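Local coordinates for LRA-12 (Uncultured bacterium, PDB 5AEB), which hydrolyses beta-lactam antibiotics, carbapenems among them, as a class B3 metallo-beta-lactamase with two zinc ions in its active site, at residues Ile146-Leu156 against Ser165-Lys173; Glu9-Pro20 against Gly55-Ile63. One frame throughout, in Å; residues are numbered along the deposited sequence.

Interaction 1 (Ile146-Leu156 against Ser165-Lys173); sequences IQLGDTKLVML and SCSFLFDTK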
ATOM      1  N   ILE A 146     -13.102  -3.830  -6.942  1.00 25.61           N
ATOM      2  CA  ILE A 146     -13.286  -4.696  -5.807  1.00 25.63           C
ATOM      3  C   ILE A 146     -14.431  -4.070  -5.033  1.00 26.55           C
ATOM      4  O   ILE A 146     -14.321  -2.933  -4.554  1.00 25.58           O
ATOM      5  CB  ILE A 146     -12.013  -4.780  -4.949  1.00 24.39           C
ATOM      6  CG1 ILE A 146     -10.827  -5.267  -5.771  1.00 24.18           C
ATOM      7  CG2 ILE A 146     -12.245  -5.683  -3.743  1.00 24.68           C
ATOM      8  CD1 ILE A 146      -9.559  -4.497  -5.498  1.00 23.06           C
ATOM      9  N   GLN A 147     -15.525  -4.824  -4.933  1.00 28.64           N
ATOM     10  CA  GLN A 147     -16.726  -4.423  -4.199  1.00 30.69           C
ATOM     11  C   GLN A 147     -16.924  -5.189  -2.899  1.00 30.06           C
ATOM     12  O   GLN A 147     -16.879  -6.418  -2.886  1.00 30.11           O
ATOM     13  CB  GLN A 147     -17.966  -4.661  -5.036  1.00 34.35           C
ATOM     14  CG  GLN A 147     -17.964  -3.961  -6.378  1.00 38.45           C
ATOM     15  CD  GLN A 147     -19.317  -3.356  -6.692  1.00 41.91           C
ATOM     16  OE1 GLN A 147     -19.753  -3.346  -7.843  1.00 46.96           O
ATOM     17  NE2 GLN A 147     -19.990  -2.849  -5.664  1.00 42.96           N
ATOM     18  N   LEU A 148     -17.166  -4.450  -1.816  1.00 29.31           N
ATOM     19  CA  LEU A 148     -17.578  -5.030  -0.561  1.00 28.65           C
ATOM     20  C   LEU A 148     -18.611  -4.090   0.062  1.00 29.07           C
ATOM     21  O   LEU A 148     -18.323  -2.902   0.308  1.00 28.24           O
ATOM     22  CB  LEU A 148     -16.377  -5.215   0.376  1.00 27.51           C
ATOM     23  CG  LEU A 148     -16.693  -6.045   1.629  1.00 27.68           C
ATOM     24  CD1 LEU A 148     -17.057  -7.478   1.276  1.00 28.17           C
ATOM     25  CD2 LEU A 148     -15.538  -6.005   2.603  1.00 27.24           C
ATOM     26  N   GLY A 149     -19.809  -4.626   0.302  1.00 29.90           N
ATOM     27  CA  GLY A 149     -20.977  -3.825   0.644  1.00 30.32           C
ATOM     28  C   GLY A 149     -21.200  -2.720  -0.372  1.00 30.23           C
ATOM     29  O   GLY A 149     -21.332  -2.970  -1.567  1.00 29.77           O
ATOM     30  N   ASP A 150     -21.229  -1.488   0.107  1.00 30.41           N
ATOM     31  CA  ASP A 150     -21.467  -0.369  -0.782  1.00 31.22           C
ATOM     32  C   ASP A 150     -20.151   0.316  -1.212  1.00 29.79           C
ATOM     33  O   ASP A 150     -20.175   1.345  -1.871  1.00 29.93           O
ATOM     34  CB  ASP A 150     -22.433   0.636  -0.119  1.00 33.77           C
ATOM     35  CG  ASP A 150     -23.786   0.015   0.246  1.00 35.96           C
ATOM     36  OD1 ASP A 150     -24.309  -0.813  -0.539  1.00 37.86           O
ATOM     37  OD2 ASP A 150     -24.337   0.357   1.322  1.00 37.52           O
ATOM     38  N   THR A 151     -19.012  -0.248  -0.812  1.00 28.48           N
ATOM     39  CA  THR A 151     -17.705   0.285  -1.193  1.00 27.05           C
ATOM     40  C   THR A 151     -17.246  -0.407  -2.478  1.00 26.46           C
ATOM     41  O   THR A 151     -17.440  -1.615  -2.654  1.00 26.85           O
ATOM     42  CB  THR A 151     -16.702   0.115  -0.021  1.00 26.75           C
ATOM     43  OG1 THR A 151     -17.169   0.871   1.101  1.00 27.07           O
ATOM     44  CG2 THR A 151     -15.290   0.583  -0.373  1.00 25.67           C
ATOM     45  N   LYS A 152     -16.687   0.375  -3.391  1.00 25.78           N
ATOM     46  CA  LYS A 152     -16.106  -0.131  -4.620  1.00 25.27           C
ATOM     47  C   LYS A 152     -14.713   0.476  -4.805  1.00 24.17           C
ATOM     48  O   LYS A 152     -14.576   1.699  -4.870  1.00 23.93           O
ATOM     49  CB  LYS A 152     -17.007   0.254  -5.783  1.00 26.61           C
ATOM     50  CG  LYS A 152     -16.634  -0.292  -7.143  1.00 27.30           C
ATOM     51  CD  LYS A 152     -17.786  -0.046  -8.109  1.00 29.11           C
ATOM     52  CE  LYS A 152     -17.536  -0.674  -9.474  1.00 30.17           C
ATOM     53  NZ  LYS A 152     -18.766  -0.717 -10.318  1.00 31.87           N
ATOM     54  N   LEU A 153     -13.681  -0.371  -4.845  1.00 23.18           N
ATOM     55  CA  LEU A 153     -12.311   0.065  -5.123  1.00 22.16           C
ATOM     56  C   LEU A 153     -11.949  -0.188  -6.582  1.00 22.17           C
ATOM     57  O   LEU A 153     -12.328  -1.207  -7.152  1.00 22.68           O
ATOM     58  CB  LEU A 153     -11.314  -0.662  -4.231  1.00 21.97           C
ATOM     59  CG  LEU A 153     -11.037   0.004  -2.866  1.00 21.86           C
ATOM     60  CD1 LEU A 153     -12.293   0.120  -2.034  1.00 22.18           C
ATOM     61  CD2 LEU A 153     -10.000  -0.784  -2.097  1.00 21.69           C
ATOM     62  N   VAL A 154     -11.248   0.749  -7.191  1.00 21.24           N
ATOM     63  CA  VAL A 154     -10.673   0.541  -8.480  1.00 21.61           C
ATOM     64  C   VAL A 154      -9.152   0.358  -8.288  1.00 21.21           C
ATOM     65  O   VAL A 154      -8.459   1.267  -7.775  1.00 20.01           O
ATOM     66  CB  VAL A 154     -10.924   1.727  -9.432  1.00 22.09           C
ATOM     67  CG1 VAL A 154     -10.290   1.440 -10.791  1.00 22.71           C
ATOM     68  CG2 VAL A 154     -12.416   1.940  -9.640  1.00 22.90           C
ATOM     69  N   MET A 155      -8.643  -0.807  -8.696  1.00 21.52           N
ATOM     70  CA  MET A 155      -7.190  -1.005  -8.739  1.00 21.66           C
ATOM     71  C   MET A 155      -6.549  -0.338  -9.942  1.00 20.97           C
ATOM     72  O   MET A 155      -6.989  -0.538 -11.048  1.00 21.59           O
ATOM     73  CB  MET A 155      -6.806  -2.473  -8.750  1.00 23.58           C
ATOM     74  CG  MET A 155      -5.364  -2.652  -8.297  1.00 24.78           C
ATOM     75  SD  MET A 155      -4.597  -4.084  -9.047  1.00 31.66           S
ATOM     76  CE  MET A 155      -4.441  -3.496 -10.742  1.00 28.15           C
ATOM     77  N   LEU A 156      -5.520   0.467  -9.710  1.00 19.81           N
ATOM     78  CA  LEU A 156      -4.743   1.066 -10.807  1.00 19.62           C
ATOM     79  C   LEU A 156      -3.356   0.442 -10.897  1.00 19.36           C
ATOM     80  O   LEU A 156      -2.583   0.506  -9.946  1.00 18.93           O
ATOM     81  CB  LEU A 156      -4.613   2.577 -10.599  1.00 19.27           C
ATOM     82  CG  LEU A 156      -5.961   3.278 -10.458  1.00 19.56           C
ATOM     83  CD1 LEU A 156      -5.781   4.697  -9.933  1.00 19.33           C
ATOM     84  CD2 LEU A 156      -6.808   3.223 -11.726  1.00 20.26           C
ATOM     85  N   SER A 165       3.173  -3.266  -8.656  1.00 19.67           N
ATOM     86  CA  SER A 165       2.745  -2.263  -7.687  1.00 19.16           C
ATOM     87  C   SER A 165       1.528  -1.497  -8.242  1.00 18.89           C
ATOM     88  O   SER A 165       1.338  -1.371  -9.475  1.00 19.08           O
ATOM     89  CB  SER A 165       3.886  -1.353  -7.198  1.00 19.08           C
ATOM     90  OG  SER A 165       4.780  -0.985  -8.230  1.00 19.24           O
ATOM     91  N   CYS A 166       0.695  -1.008  -7.326  1.00 18.60           N
ATOM     92  CA  CYS A 166      -0.631  -0.529  -7.712  1.00 18.50           C
ATOM     93  C   CYS A 166      -1.194   0.432  -6.682  1.00 18.21           C
ATOM     94  O   CYS A 166      -0.744   0.482  -5.539  1.00 18.16           O
ATOM     95  CB  CYS A 166      -1.592  -1.728  -7.886  1.00 18.80           C
ATOM     96  SG  CYS A 166      -1.763  -2.683  -6.355  1.00 18.87           S
ATOM     97  N   SER A 167      -2.189   1.194  -7.103  1.00 18.19           N
ATOM     98  CA  SER A 167      -2.883   2.105  -6.220  1.00 18.06           C
ATOM     99  C   SER A 167      -4.378   1.704  -6.244  1.00 18.19           C
ATOM    100  O   SER A 167      -4.810   0.953  -7.136  1.00 18.43           O
ATOM    101  CB  SER A 167      -2.692   3.527  -6.746  1.00 18.12           C
ATOM    102  OG  SER A 167      -1.320   3.907  -6.691  1.00 18.11           O
ATOM    103  N   PHE A 168      -5.133   2.221  -5.289  1.00 18.17           N
ATOM    104  CA  PHE A 168      -6.559   2.020  -5.212  1.00 18.36           C
ATOM    105  C   PHE A 168      -7.256   3.367  -5.113  1.00 18.48           C
ATOM    106  O   PHE A 168      -6.890   4.227  -4.321  1.00 18.44           O
ATOM    107  CB  PHE A 168      -6.972   1.116  -4.036  1.00 18.43           C
ATOM    108  CG  PHE A 168      -6.280  -0.205  -4.031  1.00 18.49           C
ATOM    109  CD1 PHE A 168      -6.788  -1.267  -4.762  1.00 18.80           C
ATOM    110  CD2 PHE A 168      -5.086  -0.369  -3.342  1.00 18.41           C
ATOM    111  CE1 PHE A 168      -6.124  -2.497  -4.785  1.00 19.02           C
ATOM    112  CE2 PHE A 168      -4.425  -1.574  -3.351  1.00 18.61           C
ATOM    113  CZ  PHE A 168      -4.936  -2.638  -4.093  1.00 18.91           C
ATOM    114  N   LEU A 169      -8.255   3.522  -5.959  1.00 18.80           N
ATOM    115  CA  LEU A 169      -9.085   4.704  -6.032  1.00 19.11           C
ATOM    116  C   LEU A 169     -10.516   4.301  -5.639  1.00 19.42           C
ATOM    117  O   LEU A 169     -11.087   3.335  -6.198  1.00 19.65           O
ATOM    118  CB  LEU A 169      -9.056   5.218  -7.474  1.00 19.47           C
ATOM    119  CG  LEU A 169      -9.730   6.522  -7.896  1.00 20.02           C
ATOM    120  CD1 LEU A 169      -9.010   7.683  -7.210  1.00 19.92           C
ATOM    121  CD2 LEU A 169      -9.590   6.594  -9.438  1.00 20.50           C
ATOM    122  N   PHE A 170     -11.073   5.008  -4.651  1.00 19.77           N
ATOM    123  CA  PHE A 170     -12.436   4.733  -4.173  1.00 20.79           C
ATOM    124  C   PHE A 170     -13.060   5.926  -3.468  1.00 21.92           C
ATOM    125  O   PHE A 170     -12.347   6.772  -2.901  1.00 21.62           O
ATOM    126  CB  PHE A 170     -12.492   3.511  -3.232  1.00 20.22           C
ATOM    127  CG  PHE A 170     -11.896   3.762  -1.881  1.00 20.03           C
ATOM    128  CD1 PHE A 170     -10.501   3.817  -1.714  1.00 19.63           C
ATOM    129  CD2 PHE A 170     -12.720   3.950  -0.765  1.00 20.43           C
ATOM    130  CE1 PHE A 170      -9.934   4.077  -0.470  1.00 19.89           C
ATOM    131  CE2 PHE A 170     -12.157   4.180   0.494  1.00 20.57           C
ATOM    132  CZ  PHE A 170     -10.774   4.254   0.645  1.00 20.22           C
ATOM    133  N   ASP A 171     -14.393   5.967  -3.519  1.00 23.40           N
ATOM    134  CA  ASP A 171     -15.185   6.936  -2.782  1.00 25.04           C
ATOM    135  C   ASP A 171     -15.622   6.422  -1.407  1.00 25.89           C
ATOM    136  O   ASP A 171     -16.022   5.272  -1.282  1.00 25.39           O
ATOM    137  CB  ASP A 171     -16.418   7.312  -3.602  1.00 25.96           C
ATOM    138  CG  ASP A 171     -16.059   8.064  -4.843  1.00 26.38           C
ATOM    139  OD1 ASP A 171     -15.098   8.860  -4.785  1.00 26.66           O
ATOM    140  OD2 ASP A 171     -16.720   7.886  -5.880  1.00 27.09           O
ATOM    141  N   THR A 172     -15.488   7.269  -0.385  1.00 27.29           N
ATOM    142  CA  THR A 172     -16.177   7.085   0.890  1.00 29.27           C
ATOM    143  C   THR A 172     -17.008   8.293   1.229  1.00 31.17           C
ATOM    144  O   THR A 172     -16.824   9.362   0.654  1.00 31.68           O
ATOM    145  CB  THR A 172     -15.254   7.098   2.112  1.00 29.36           C
ATOM    146  OG1 THR A 172     -13.898   7.272   1.737  1.00 30.17           O
ATOM    147  CG2 THR A 172     -15.453   5.904   2.940  1.00 28.77           C
ATOM    148  N   LYS A 173     -17.844   8.145   2.248  1.00 32.82           N
ATOM    149  CA  LYS A 173     -18.596   9.266   2.767  1.00 34.89           C
ATOM    150  C   LYS A 173     -18.639   9.269   4.299  1.00 35.69           C
ATOM    151  O   LYS A 173     -18.603   8.212   4.948  1.00 35.03           O
ATOM    152  CB  LYS A 173     -20.003   9.263   2.178  1.00 36.57           C
ATOM    153  CG  LYS A 173     -20.823   8.040   2.565  1.00 38.20           C
ATOM    154  CD  LYS A 173     -22.271   8.163   2.112  1.00 41.24           C
ATOM    155  CE  LYS A 173     -22.447   7.870   0.629  1.00 42.64           C
ATOM    156  NZ  LYS A 173     -23.841   8.196   0.196  1.00 45.98           N
TER
HETATM  157  O   HOH W   1     -16.978   3.279  -2.768  1.00 20.01           O
HETATM  158  O   HOH W   2     -15.842   4.427  -5.081  1.00 21.05           O
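Met155 and Phe168 face each other as a non-hydrogen-bonded antiparallel pair, and their side chains make the dense part of this contact. CG of Met155 lies 3.6 Å from CE1 of the Phe168 ring, meeting it obliquely. It gets there because CG stands opposite the backbone N (chi1 -160°); from CG the sulfur SD passes CB of Cys166, 4.0 Å away. Ile146, from the neighbouring strand 145-148, brings its CD1 to the same ring carbon CE1. Next along this face Leu153 sends its two methyls different ways: CD2 to Phe168 CB, and CD1 to Phe170 CB at 3.6 Å, the Leu153 and Phe170 side chains lying side by side and pointing the same way. Leu81 of strand 77-81 touches Ile146, Leu153 and Phe168, so this is the side turned to the other sheet.

The backbones are joined by two reciprocal pairs of bonds. Val154 N gives to Leu169 O at 2.8 Å and Leu169 N returns to Val154 O; Leu156 N gives to Ser167 O at 2.7 Å, almost straight at 178°, and Ser167 N returns to Leu156 O.

The opposite face is more open at Val154 and Leu169, which are partly exposed, their CB atoms 4.4 Å apart; buried Leu156 reaches Leu169 CB with CD1. Toward the Lys152 end the strands part, the CA atoms of Thr151 and Thr172 standing 7.3 Å apart, and water replaces direct pairing: one molecule links Lys152 N to Asp171 O, another Lys152 O to Asp171 N. The Asp171 carboxylate itself pairs with Arg180 of the next strand.

Strand axes 4.6 Å apart at closest, running at 152°, and alternating side chains define the beta hairpin 151-157/166-173 within one of the two sheets of the alpha-beta/beta-alpha metallo-beta-lactamase fold.

Interaction 2 (Glu9-Pro20 against Gly55-Ile63); sequences EPTVSNADWSKP and GLAASALQI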
ATOM      1  N   GLU A   9      13.679 -12.179   6.849  1.00 37.65           N
ATOM      2  CA  GLU A   9      13.402 -10.770   6.655  1.00 36.33           C
ATOM      3  C   GLU A   9      14.714  -9.992   6.691  1.00 36.80           C
ATOM      4  O   GLU A   9      15.494 -10.145   7.641  1.00 37.05           O
ATOM      5  CB  GLU A   9      12.480 -10.279   7.753  1.00 35.11           C
ATOM      6  CG  GLU A   9      12.034  -8.849   7.562  1.00 33.92           C
ATOM      7  CD  GLU A   9      10.791  -8.556   8.348  1.00 32.85           C
ATOM      8  OE1 GLU A   9       9.678  -8.873   7.854  1.00 31.95           O
ATOM      9  OE2 GLU A   9      10.943  -8.032   9.467  1.00 32.70           O
ATOM     10  N   PRO A  10      14.957  -9.149   5.663  1.00 36.09           N
ATOM     11  CA  PRO A  10      16.184  -8.347   5.628  1.00 36.72           C
ATOM     12  C   PRO A  10      16.305  -7.437   6.855  1.00 36.74           C
ATOM     13  O   PRO A  10      15.291  -7.110   7.480  1.00 36.45           O
ATOM     14  CB  PRO A  10      16.009  -7.498   4.359  1.00 36.07           C
ATOM     15  CG  PRO A  10      15.055  -8.287   3.533  1.00 35.21           C
ATOM     16  CD  PRO A  10      14.082  -8.831   4.528  1.00 34.69           C
ATOM     17  N   THR A  11      17.541  -7.057   7.190  1.00 37.57           N
ATOM     18  CA  THR A  11      17.837  -6.134   8.282  1.00 37.95           C
ATOM     19  C   THR A  11      17.042  -4.848   8.124  1.00 36.63           C
ATOM     20  O   THR A  11      17.039  -4.242   7.047  1.00 36.25           O
ATOM     21  CB  THR A  11      19.345  -5.786   8.306  1.00 39.83           C
ATOM     22  OG1 THR A  11      20.107  -7.000   8.433  1.00 42.04           O
ATOM     23  CG2 THR A  11      19.691  -4.812   9.442  1.00 39.11           C
ATOM     24  N   VAL A  12      16.358  -4.447   9.189  1.00 35.93           N
ATOM     25  CA  VAL A  12      15.630  -3.181   9.182  1.00 35.08           C
ATOM     26  C   VAL A  12      16.391  -2.199  10.056  1.00 36.07           C
ATOM     27  O   VAL A  12      16.519  -2.421  11.254  1.00 36.89           O
ATOM     28  CB  VAL A  12      14.172  -3.315   9.697  1.00 33.74           C
ATOM     29  CG1 VAL A  12      13.491  -1.937   9.733  1.00 32.89           C
ATOM     30  CG2 VAL A  12      13.391  -4.307   8.850  1.00 32.20           C
ATOM     31  N   SER A  13      16.876  -1.122   9.442  1.00 36.62           N
ATOM     32  CA  SER A  13      17.648  -0.088  10.128  1.00 38.19           C
ATOM     33  C   SER A  13      16.770   1.048  10.685  1.00 37.26           C
ATOM     34  O   SER A  13      17.195   1.775  11.567  1.00 38.21           O
ATOM     35  CB  SER A  13      18.703   0.489   9.171  1.00 40.24           C
ATOM     36  OG  SER A  13      18.085   0.998   7.980  1.00 41.00           O
ATOM     37  N   ASN A  14      15.550   1.180  10.171  1.00 35.24           N
ATOM     38  CA  ASN A  14      14.638   2.272  10.518  1.00 33.71           C
ATOM     39  C   ASN A  14      13.636   1.856  11.599  1.00 32.81           C
ATOM     40  O   ASN A  14      12.646   1.175  11.307  1.00 32.07           O
ATOM     41  CB  ASN A  14      13.900   2.690   9.237  1.00 32.87           C
ATOM     42  CG  ASN A  14      13.008   3.901   9.417  1.00 32.33           C
ATOM     43  OD1 ASN A  14      12.558   4.237  10.516  1.00 32.48           O
ATOM     44  ND2 ASN A  14      12.730   4.557   8.315  1.00 32.00           N
ATOM     45  N   ALA A  15      13.886   2.272  12.834  1.00 32.73           N
ATOM     46  CA  ALA A  15      13.034   1.921  13.977  1.00 32.60           C
ATOM     47  C   ALA A  15      11.548   2.262  13.803  1.00 31.57           C
ATOM     48  O   ALA A  15      10.696   1.586  14.362  1.00 31.33           O
ATOM     49  CB  ALA A  15      13.559   2.552  15.257  1.00 33.29           C
ATOM     50  N   ASP A  16      11.247   3.319  13.052  1.00 31.43           N
ATOM     51  CA  ASP A  16       9.860   3.734  12.783  1.00 30.80           C
ATOM     52  C   ASP A  16       9.021   2.684  12.028  1.00 29.27           C
ATOM     53  O   ASP A  16       7.786   2.745  12.062  1.00 28.61           O
ATOM     54  CB  ASP A  16       9.833   5.081  12.028  1.00 31.71           C
ATOM     55  CG  ASP A  16      10.185   6.271  12.931  1.00 33.91           C
ATOM     56  OD1 ASP A  16      10.246   6.100  14.169  1.00 35.09           O
ATOM     57  OD2 ASP A  16      10.401   7.391  12.412  1.00 35.29           O
ATOM     58  N   TRP A  17       9.678   1.735  11.348  1.00 28.38           N
ATOM     59  CA  TRP A  17       8.953   0.666  10.666  1.00 27.41           C
ATOM     60  C   TRP A  17       8.212  -0.216  11.635  1.00 27.88           C
ATOM     61  O   TRP A  17       7.123  -0.650  11.354  1.00 28.04           O
ATOM     62  CB  TRP A  17       9.889  -0.137   9.776  1.00 26.93           C
ATOM     63  CG  TRP A  17      10.262   0.568   8.485  1.00 26.58           C
ATOM     64  CD1 TRP A  17      10.122   1.925   8.168  1.00 26.47           C
ATOM     65  CD2 TRP A  17      10.881  -0.032   7.291  1.00 26.32           C
ATOM     66  NE1 TRP A  17      10.569   2.174   6.892  1.00 26.39           N
ATOM     67  CE2 TRP A  17      11.057   1.064   6.324  1.00 26.15           C
ATOM     68  CE3 TRP A  17      11.316  -1.305   6.953  1.00 26.21           C
ATOM     69  CZ2 TRP A  17      11.618   0.856   5.064  1.00 26.52           C
ATOM     70  CZ3 TRP A  17      11.862  -1.504   5.678  1.00 26.18           C
ATOM     71  CH2 TRP A  17      12.020  -0.446   4.762  1.00 26.30           C
ATOM     72  N   SER A  18       8.779  -0.471  12.801  1.00 29.14           N
ATOM     73  CA  SER A  18       8.108  -1.294  13.801  1.00 30.05           C
ATOM     74  C   SER A  18       7.496  -0.496  14.948  1.00 30.77           C
ATOM     75  O   SER A  18       6.743  -1.046  15.738  1.00 30.49           O
ATOM     76  CB  SER A  18       9.080  -2.335  14.359  1.00 30.94           C
ATOM     77  OG  SER A  18      10.194  -1.654  14.898  1.00 31.61           O
ATOM     78  N   LYS A  19       7.801   0.797  15.030  1.00 31.92           N
ATOM     79  CA  LYS A  19       7.253   1.660  16.074  1.00 33.51           C
ATOM     80  C   LYS A  19       5.702   1.738  16.052  1.00 33.12           C
ATOM     81  O   LYS A  19       5.127   2.124  15.052  1.00 33.07           O
ATOM     82  CB  LYS A  19       7.884   3.045  15.934  1.00 34.87           C
ATOM     83  CG  LYS A  19       7.509   4.046  17.015  1.00 35.99           C
ATOM     84  CD  LYS A  19       8.492   5.195  17.013  1.00 37.50           C
ATOM     85  CE  LYS A  19       8.224   6.143  18.181  1.00 39.59           C
ATOM     86  NZ  LYS A  19       7.139   7.107  17.852  1.00 39.41           N
ATOM     87  N   PRO A  20       5.022   1.352  17.148  1.00 34.00           N
ATOM     88  CA  PRO A  20       3.542   1.446  17.140  1.00 33.11           C
ATOM     89  C   PRO A  20       3.019   2.874  17.030  1.00 32.69           C
ATOM     90  O   PRO A  20       3.661   3.817  17.497  1.00 33.36           O
ATOM     91  CB  PRO A  20       3.127   0.857  18.504  1.00 34.23           C
ATOM     92  CG  PRO A  20       4.387   0.815  19.330  1.00 35.45           C
ATOM     93  CD  PRO A  20       5.518   0.641  18.349  1.00 35.15           C
ATOM     94  N   GLY A  55       2.696  -4.485   7.964  1.00 21.66           N
ATOM     95  CA  GLY A  55       4.056  -3.975   8.143  1.00 22.21           C
ATOM     96  C   GLY A  55       5.005  -5.149   7.983  1.00 22.76           C
ATOM     97  O   GLY A  55       4.766  -6.017   7.129  1.00 22.23           O
ATOM     98  N   LEU A  56       6.063  -5.179   8.806  1.00 23.32           N
ATOM     99  CA  LEU A  56       7.014  -6.301   8.812  1.00 23.99           C
ATOM    100  C   LEU A  56       6.396  -7.566   9.418  1.00 24.27           C
ATOM    101  O   LEU A  56       5.275  -7.531   9.904  1.00 23.49           O
ATOM    102  CB  LEU A  56       8.282  -5.917   9.593  1.00 24.48           C
ATOM    103  CG  LEU A  56       8.922  -4.601   9.146  1.00 24.60           C
ATOM    104  CD1 LEU A  56       9.798  -3.987  10.242  1.00 25.01           C
ATOM    105  CD2 LEU A  56       9.694  -4.815   7.847  1.00 24.70           C
ATOM    106  N   ALA A  57       7.155  -8.667   9.434  1.00 25.15           N
ATOM    107  CA  ALA A  57       6.667  -9.922  10.023  1.00 26.10           C
ATOM    108  C   ALA A  57       5.994  -9.769  11.411  1.00 26.76           C
ATOM    109  O   ALA A  57       4.889 -10.296  11.605  1.00 27.59           O
ATOM    110  CB  ALA A  57       7.752 -11.001  10.029  1.00 26.42           C
ATOM    111  N   ALA A  58       6.602  -9.001  12.323  1.00 27.09           N
ATOM    112  CA  ALA A  58       6.090  -8.833  13.719  1.00 27.59           C
ATOM    113  C   ALA A  58       4.883  -7.889  13.866  1.00 27.53           C
ATOM    114  O   ALA A  58       4.286  -7.793  14.950  1.00 28.63           O
ATOM    115  CB  ALA A  58       7.221  -8.391  14.658  1.00 28.15           C
ATOM    116  N   SER A  59       4.511  -7.205  12.779  1.00 26.36           N
ATOM    117  CA  SER A  59       3.420  -6.218  12.795  1.00 25.69           C
ATOM    118  C   SER A  59       1.997  -6.808  12.979  1.00 25.36           C
ATOM    119  O   SER A  59       1.041  -6.065  13.258  1.00 25.20           O
ATOM    120  CB  SER A  59       3.464  -5.371  11.513  1.00 24.82           C
ATOM    121  OG  SER A  59       3.095  -6.163  10.377  1.00 24.09           O
ATOM    122  N   ALA A  60       1.837  -8.118  12.811  1.00 25.08           N
ATOM    123  CA  ALA A  60       0.511  -8.703  12.944  1.00 25.29           C
ATOM    124  C   ALA A  60      -0.189  -8.386  14.279  1.00 25.84           C
ATOM    125  O   ALA A  60      -1.394  -8.080  14.289  1.00 25.48           O
ATOM    126  CB  ALA A  60       0.542 -10.191  12.678  1.00 25.67           C
ATOM    127  N   LEU A  61       0.557  -8.419  15.387  1.00 26.50           N
ATOM    128  CA  LEU A  61       0.001  -8.025  16.705  1.00 27.17           C
ATOM    129  C   LEU A  61      -0.590  -6.600  16.725  1.00 27.23           C
ATOM    130  O   LEU A  61      -1.737  -6.406  17.136  1.00 26.97           O
ATOM    131  CB  LEU A  61       1.037  -8.192  17.821  1.00 27.74           C
ATOM    132  CG  LEU A  61       0.707  -7.723  19.259  1.00 28.79           C
ATOM    133  CD1 LEU A  61      -0.610  -8.329  19.789  1.00 28.54           C
ATOM    134  CD2 LEU A  61       1.889  -8.026  20.191  1.00 29.13           C
ATOM    135  N   GLN A  62       0.194  -5.615  16.270  1.00 27.37           N
ATOM    136  CA  GLN A  62      -0.241  -4.221  16.260  1.00 27.38           C
ATOM    137  C   GLN A  62      -1.483  -4.036  15.410  1.00 26.40           C
ATOM    138  O   GLN A  62      -2.369  -3.302  15.789  1.00 26.38           O
ATOM    139  CB  GLN A  62       0.838  -3.329  15.649  1.00 27.94           C
ATOM    140  CG  GLN A  62       1.941  -2.905  16.575  1.00 29.05           C
ATOM    141  CD  GLN A  62       3.004  -2.172  15.787  1.00 29.33           C
ATOM    142  OE1 GLN A  62       2.733  -1.112  15.210  1.00 29.59           O
ATOM    143  NE2 GLN A  62       4.200  -2.751  15.707  1.00 29.52           N
ATOM    144  N   ILE A  63      -1.489  -4.642  14.228  1.00 25.59           N
ATOM    145  CA  ILE A  63      -2.625  -4.562  13.303  1.00 25.24           C
ATOM    146  C   ILE A  63      -3.935  -5.075  13.936  1.00 25.55           C
ATOM    147  O   ILE A  63      -4.946  -4.357  13.944  1.00 24.86           O
ATOM    148  CB  ILE A  63      -2.308  -5.277  11.964  1.00 24.79           C
ATOM    149  CG1 ILE A  63      -1.231  -4.498  11.222  1.00 24.37           C
ATOM    150  CG2 ILE A  63      -3.570  -5.409  11.097  1.00 24.88           C
ATOM    151  CD1 ILE A  63      -0.388  -5.338  10.284  1.00 24.19           C
TER
HETATM  152  O   HOH W   3       9.424  -8.218  11.680  1.00 13.53           O
HETATM  153  O   HOH W   4       6.027  -3.369  11.163  1.00 19.91           O
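Glu9 OE1 accepts a hydrogen bond from Ala57 N at 3.0 Å with an N-H...O angle of 164°, using its syn lone pair. The side chain spans the gap because CG is opposite the backbone N (chi1 -175°) and the chain stays extended beyond it. OE2 accepts a hydrogen bond from a water 2.7 Å away, which in turn accepts from Ala58 N. One carboxylate thus serves two successive amides, one directly and one through solvent. A second water bridges Trp17 O to Leu56 N, and Gln62 NE2 adds a weak, bent bond to Ser18 O at 3.1 Å, while Gln62 OE1 rests near Pro20 CA.

Leu56 occupies the middle. Its CB lies 3.4 Å from Glu9 OE2, the two side chains crossing nearly at right angles; Leu56 CD2 meets Val12 CG2 tip to tip, and its CD1 lies 3.9 Å from Trp17 CB. Tyr87 also touches Leu56, Glu9 and Trp17. Within 55-63, Leu56 O accepts from both Ser59 N and Ser59 OG, fixing the turn that leads into the helix.

The amides of Ala57 and Ala58 lie at the approach to helix 60-69, so a carboxylate there is consistent with favourable helix-dipole electrostatics. The Trp17 ring also meets that of His227, a zinc ligand, which places the contact beside the active site. The chemistry implies a mixed surface attachment of the N-terminal segment: one strong direct bond, a weak one and two water bridges round apolar Leu56.

In the fold
The two contacts do not touch: their centres are 26 Å apart, their nearest atoms about 14 Å, and they lie on opposite sides of the chain's centre. Interaction 2 borders the zinc site directly: the Trp17 side chain comes about 5 Å from a zinc ion and about 4 Å from the side chains of Asp88 and His227, which bind one of the two zincs. Interaction 1 reaches the neighbourhood only through Ser165, just before strand 166-173; its side chain is about 7 Å from a zinc ion and about 4 Å from those of Gln84 and His161, which bind the other zinc of the pair. The two thus approach the site through different zinc ligands.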